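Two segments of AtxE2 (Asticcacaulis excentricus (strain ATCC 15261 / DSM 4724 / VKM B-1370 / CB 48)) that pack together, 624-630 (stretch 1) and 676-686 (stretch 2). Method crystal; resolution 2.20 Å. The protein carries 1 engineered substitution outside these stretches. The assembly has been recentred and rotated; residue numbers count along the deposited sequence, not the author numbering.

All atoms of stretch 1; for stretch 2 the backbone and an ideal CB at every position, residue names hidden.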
# COMPACT_ATOMS: atom_id res chain seq x y z
N ALA A 624 8.08 19.95 -28.09
CA ALA A 624 7.96 19.08 -29.25
C ALA A 624 6.50 18.95 -29.66
O ALA A 624 6.18 18.12 -30.46
CB ALA A 624 8.55 17.73 -28.95
N ARG A 625 5.60 19.74 -29.07
CA ARG A 625 4.20 19.75 -29.46
C ARG A 625 3.48 18.37 -29.29
O ARG A 625 2.68 17.94 -30.07
CB ARG A 625 4.08 20.28 -30.89
CG ARG A 625 4.68 21.69 -31.08
CD ARG A 625 4.64 22.22 -32.52
NE ARG A 625 3.30 22.00 -33.10
CZ ARG A 625 2.24 22.82 -32.98
NH1 ARG A 625 2.31 23.99 -32.34
NH2 ARG A 625 1.07 22.46 -33.53
N LYS A 626 3.72 17.72 -28.18
CA LYS A 626 3.06 16.49 -27.85
C LYS A 626 1.86 16.75 -26.98
O LYS A 626 1.81 17.75 -26.24
CB LYS A 626 4.07 15.55 -27.16
CG LYS A 626 5.32 15.37 -28.02
CD LYS A 626 4.95 14.83 -29.43
CE LYS A 626 6.16 14.66 -30.31
NZ LYS A 626 5.85 14.08 -31.66
N PRO A 627 0.88 15.84 -27.01
CA PRO A 627 -0.33 15.98 -26.19
C PRO A 627 -0.18 15.53 -24.74
O PRO A 627 -0.68 14.48 -24.37
CB PRO A 627 -1.33 15.10 -26.91
CG PRO A 627 -0.49 14.04 -27.58
CD PRO A 627 0.84 14.64 -27.87
N VAL A 628 0.43 16.39 -23.93
CA VAL A 628 0.74 16.15 -22.55
C VAL A 628 0.03 17.25 -21.71
O VAL A 628 -0.13 18.38 -22.15
CB VAL A 628 2.24 16.20 -22.32
CG1 VAL A 628 2.79 17.58 -22.60
CG2 VAL A 628 2.63 15.82 -20.90
N GLU A 629 -0.39 16.90 -20.51
CA GLU A 629 -0.98 17.87 -19.57
C GLU A 629 -0.55 17.43 -18.18
O GLU A 629 -0.48 16.23 -17.87
CB GLU A 629 -2.50 17.89 -19.68
CG GLU A 629 -3.15 18.82 -18.69
CD GLU A 629 -4.58 19.16 -19.02
OE1 GLU A 629 -5.50 18.69 -18.31
OE2 GLU A 629 -4.82 19.92 -19.98
N LEU A 630 -0.25 18.43 -17.36
CA LEU A 630 0.21 18.23 -15.99
C LEU A 630 -0.71 18.99 -15.04
O LEU A 630 -1.01 20.19 -15.24
CB LEU A 630 1.66 18.76 -15.85
CG LEU A 630 2.27 18.96 -14.46
CD1 LEU A 630 2.38 17.63 -13.73
CD2 LEU A 630 3.65 19.53 -14.53
N UNK A 676 -11.87 22.29 -23.99
CA UNK A 676 -11.12 23.22 -24.89
C UNK A 676 -9.64 22.86 -24.95
O UNK A 676 -9.03 22.75 -26.01
CB UNK A 676 -11.27 24.67 -24.42
N UNK A 677 -9.04 22.69 -23.78
CA UNK A 677 -7.64 22.38 -23.71
C UNK A 677 -7.34 21.05 -24.40
O UNK A 677 -6.39 20.93 -25.14
CB UNK A 677 -7.18 22.35 -22.25
N UNK A 678 -8.15 20.03 -24.14
CA UNK A 678 -7.87 18.72 -24.67
C UNK A 678 -8.14 18.67 -26.19
O UNK A 678 -7.42 17.99 -26.93
CB UNK A 678 -8.71 17.67 -23.94
N UNK A 679 -9.10 19.44 -26.67
CA UNK A 679 -9.27 19.57 -28.16
C UNK A 679 -8.05 20.20 -28.78
O UNK A 679 -7.56 19.72 -29.82
CB UNK A 679 -10.50 20.41 -28.51
N UNK A 680 -7.48 21.19 -28.11
CA UNK A 680 -6.25 21.77 -28.61
C UNK A 680 -5.11 20.75 -28.57
O UNK A 680 -4.25 20.78 -29.46
CB UNK A 680 -5.88 23.01 -27.80
N UNK A 681 -5.06 19.89 -27.55
CA UNK A 681 -4.00 18.89 -27.53
C UNK A 681 -4.12 17.93 -28.74
O UNK A 681 -3.15 17.53 -29.36
CB UNK A 681 -4.05 18.10 -26.22
N UNK A 682 -5.35 17.54 -28.99
CA UNK A 682 -5.70 16.68 -30.08
C UNK A 682 -5.30 17.25 -31.43
O UNK A 682 -4.81 16.53 -32.27
CB UNK A 682 -7.20 16.40 -30.05
N UNK A 683 -5.51 18.54 -31.61
CA UNK A 683 -5.21 19.22 -32.88
C UNK A 683 -3.71 19.34 -33.14
O UNK A 683 -3.33 19.49 -34.29
CB UNK A 683 -5.84 20.61 -32.89
N UNK A 684 -2.88 19.25 -32.09
CA UNK A 684 -1.41 19.26 -32.25
C UNK A 684 -0.94 18.08 -33.05
O UNK A 684 0.08 18.15 -33.73
CB UNK A 684 -0.71 19.26 -30.89
N UNK A 685 -1.67 16.98 -32.97
CA UNK A 685 -1.24 15.74 -33.58
C UNK A 685 -1.30 15.74 -35.12
O UNK A 685 -0.89 14.78 -35.75
CB UNK A 685 -2.10 14.60 -33.04
N UNK A 686 -1.80 16.83 -35.70
CA UNK A 686 -1.81 17.07 -37.12
C UNK A 686 -1.61 18.55 -37.46
O UNK A 686 -0.49 19.03 -37.58
CB UNK A 686 -3.12 16.56 -37.72

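Position 676 has helical backbone angles (-55/-49) and an ideal CB with nothing of stretch 1 within 5.5 Å, so this contact hardly constrains it. It is Asp-676.

At 677 the CA-to-CB bond points toward stretch 1, and the ideal CB lies 4.1 Å from Glu-629 OE2. A carboxylate so near favours a donor, best a cationic one: arginine or lysine, with a shorter polar group also possible. The residue is Arg-677. Its NH1 forms a salt bridge with Glu-629 OE1 at 2.7 Å, but the N-H...O angle of 123° makes that hydrogen bond weak; the bond from NH1 to Glu-629 OE2, 3.0 Å at 172°, is much straighter. Chi1, at -113°, lies between wells.

At 678 CB points sideways and has no neighbour in stretch 1 within 5.5 Å. Only a long side chain could reach back to the same carboxylate, and a donor at its end would suit. Trp-678 does this with chi1 m: NE1 donates to Glu-629 OE1 at 3.0 Å and 175°, placing the oxygen at the ring edge, near its plane. Glu-629 OE1 thus accepts from two residues of adjacent positions.

Positions 679 and 680 are out of reach of stretch 1, and many side chains would fit. Arg-679 instead turns back along the helix, its NH2 3.4 Å from Asp-676 OD1 in a salt bridge with a weak hydrogen bond; Ala-680 follows.

At 681 CB points toward stretch 1, 4.1 Å from Pro-627 CB in its ideal place, and the CA atoms of 681 and Pro-627 are 4.9 Å apart. An aliphatic residue suits: valine, isoleucine, leucine or methionine. Leu-681 (m, t) packs CB against Pro-627 CB at 4.1 Å, while CD2 reaches Val-628 O at 3.7 Å and CD1 lies 4.3 Å from Glu-629 CB.

Positions 682 and 683 direct CB away, so polar or small residues are equally acceptable; they are Arg-682 and Ala-683.

At 684 CB again points toward stretch 1, the ideal atom 3.7 Å from Arg-625 O. The Arg-625 carbonyl, the backbone onward to Pro-627 and the flat guanidinium of Arg-625 leave room for leucine or methionine, and the carbonyl could also take a polar donor. Leu-684 (m, t) sets CD1 3.7 Å from Lys-626 O and CD2 3.5 Å from Arg-625 NH2, over one face of the guanidinium.

At 685 CB is sideways, leaving Pro-627 to a long, flexible chain. Arg-685 brings CD to 4.0 Å from Pro-627 CG.

Position 686 points away and is unconstrained here; Gln-686 is poorly ordered.

Stretch 2 (676-686) DRWRALRALRQ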
# COMPACT_ATOMS: atom_id res chain seq x y z
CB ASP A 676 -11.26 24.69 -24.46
CG ASP A 676 -12.68 25.25 -24.66
OD1 ASP A 676 -13.50 24.62 -25.40
OD2 ASP A 676 -12.99 26.30 -24.04
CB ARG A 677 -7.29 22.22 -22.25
CG ARG A 677 -6.37 23.24 -21.66
CD ARG A 677 -5.89 22.70 -20.33
NE ARG A 677 -6.93 22.95 -19.42
CZ ARG A 677 -7.49 22.15 -18.52
NH1 ARG A 677 -7.13 20.89 -18.30
NH2 ARG A 677 -8.45 22.69 -17.80
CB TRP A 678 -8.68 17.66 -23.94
CG TRP A 678 -8.34 17.53 -22.48
CD1 TRP A 678 -7.34 18.17 -21.82
CD2 TRP A 678 -8.99 16.72 -21.54
NE1 TRP A 678 -7.34 17.81 -20.51
CE2 TRP A 678 -8.38 16.94 -20.30
CE3 TRP A 678 -10.07 15.83 -21.61
CZ2 TRP A 678 -8.74 16.27 -19.17
CZ3 TRP A 678 -10.44 15.17 -20.43
CH2 TRP A 678 -9.77 15.38 -19.25
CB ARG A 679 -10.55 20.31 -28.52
CG ARG A 679 -11.74 19.40 -28.31
CD ARG A 679 -13.05 19.91 -28.88
NE ARG A 679 -13.62 20.90 -27.98
CZ ARG A 679 -14.56 20.66 -27.07
NH1 ARG A 679 -15.18 19.47 -26.92
NH2 ARG A 679 -14.91 21.67 -26.30
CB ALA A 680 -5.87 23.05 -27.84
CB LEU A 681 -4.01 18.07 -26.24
CG LEU A 681 -3.65 18.80 -24.94
CD1 LEU A 681 -3.73 17.82 -23.79
CD2 LEU A 681 -2.26 19.44 -24.98
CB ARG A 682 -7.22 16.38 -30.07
CG ARG A 682 -7.60 15.21 -31.00
CD ARG A 682 -9.00 14.69 -30.73
NE ARG A 682 -10.05 15.69 -30.90
CZ ARG A 682 -11.32 15.49 -30.52
NH1 ARG A 682 -11.67 14.36 -29.94
NH2 ARG A 682 -12.24 16.44 -30.72
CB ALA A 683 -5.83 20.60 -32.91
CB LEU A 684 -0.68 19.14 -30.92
CG LEU A 684 -0.84 20.25 -29.90
CD1 LEU A 684 -0.16 19.81 -28.62
CD2 LEU A 684 -0.29 21.57 -30.42
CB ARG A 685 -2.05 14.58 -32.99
CG ARG A 685 -1.88 14.46 -31.45
CD ARG A 685 -2.67 13.29 -30.83
NE ARG A 685 -1.94 12.01 -30.92
CZ ARG A 685 -2.49 10.80 -30.75
NH1 ARG A 685 -3.80 10.65 -30.44
NH2 ARG A 685 -1.71 9.73 -30.87
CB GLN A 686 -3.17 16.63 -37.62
CG GLN A 686 -3.27 16.49 -39.12
CD GLN A 686 -4.44 15.61 -39.49
OE1 GLN A 686 -5.47 15.60 -38.80
NE2 GLN A 686 -4.31 14.87 -40.59
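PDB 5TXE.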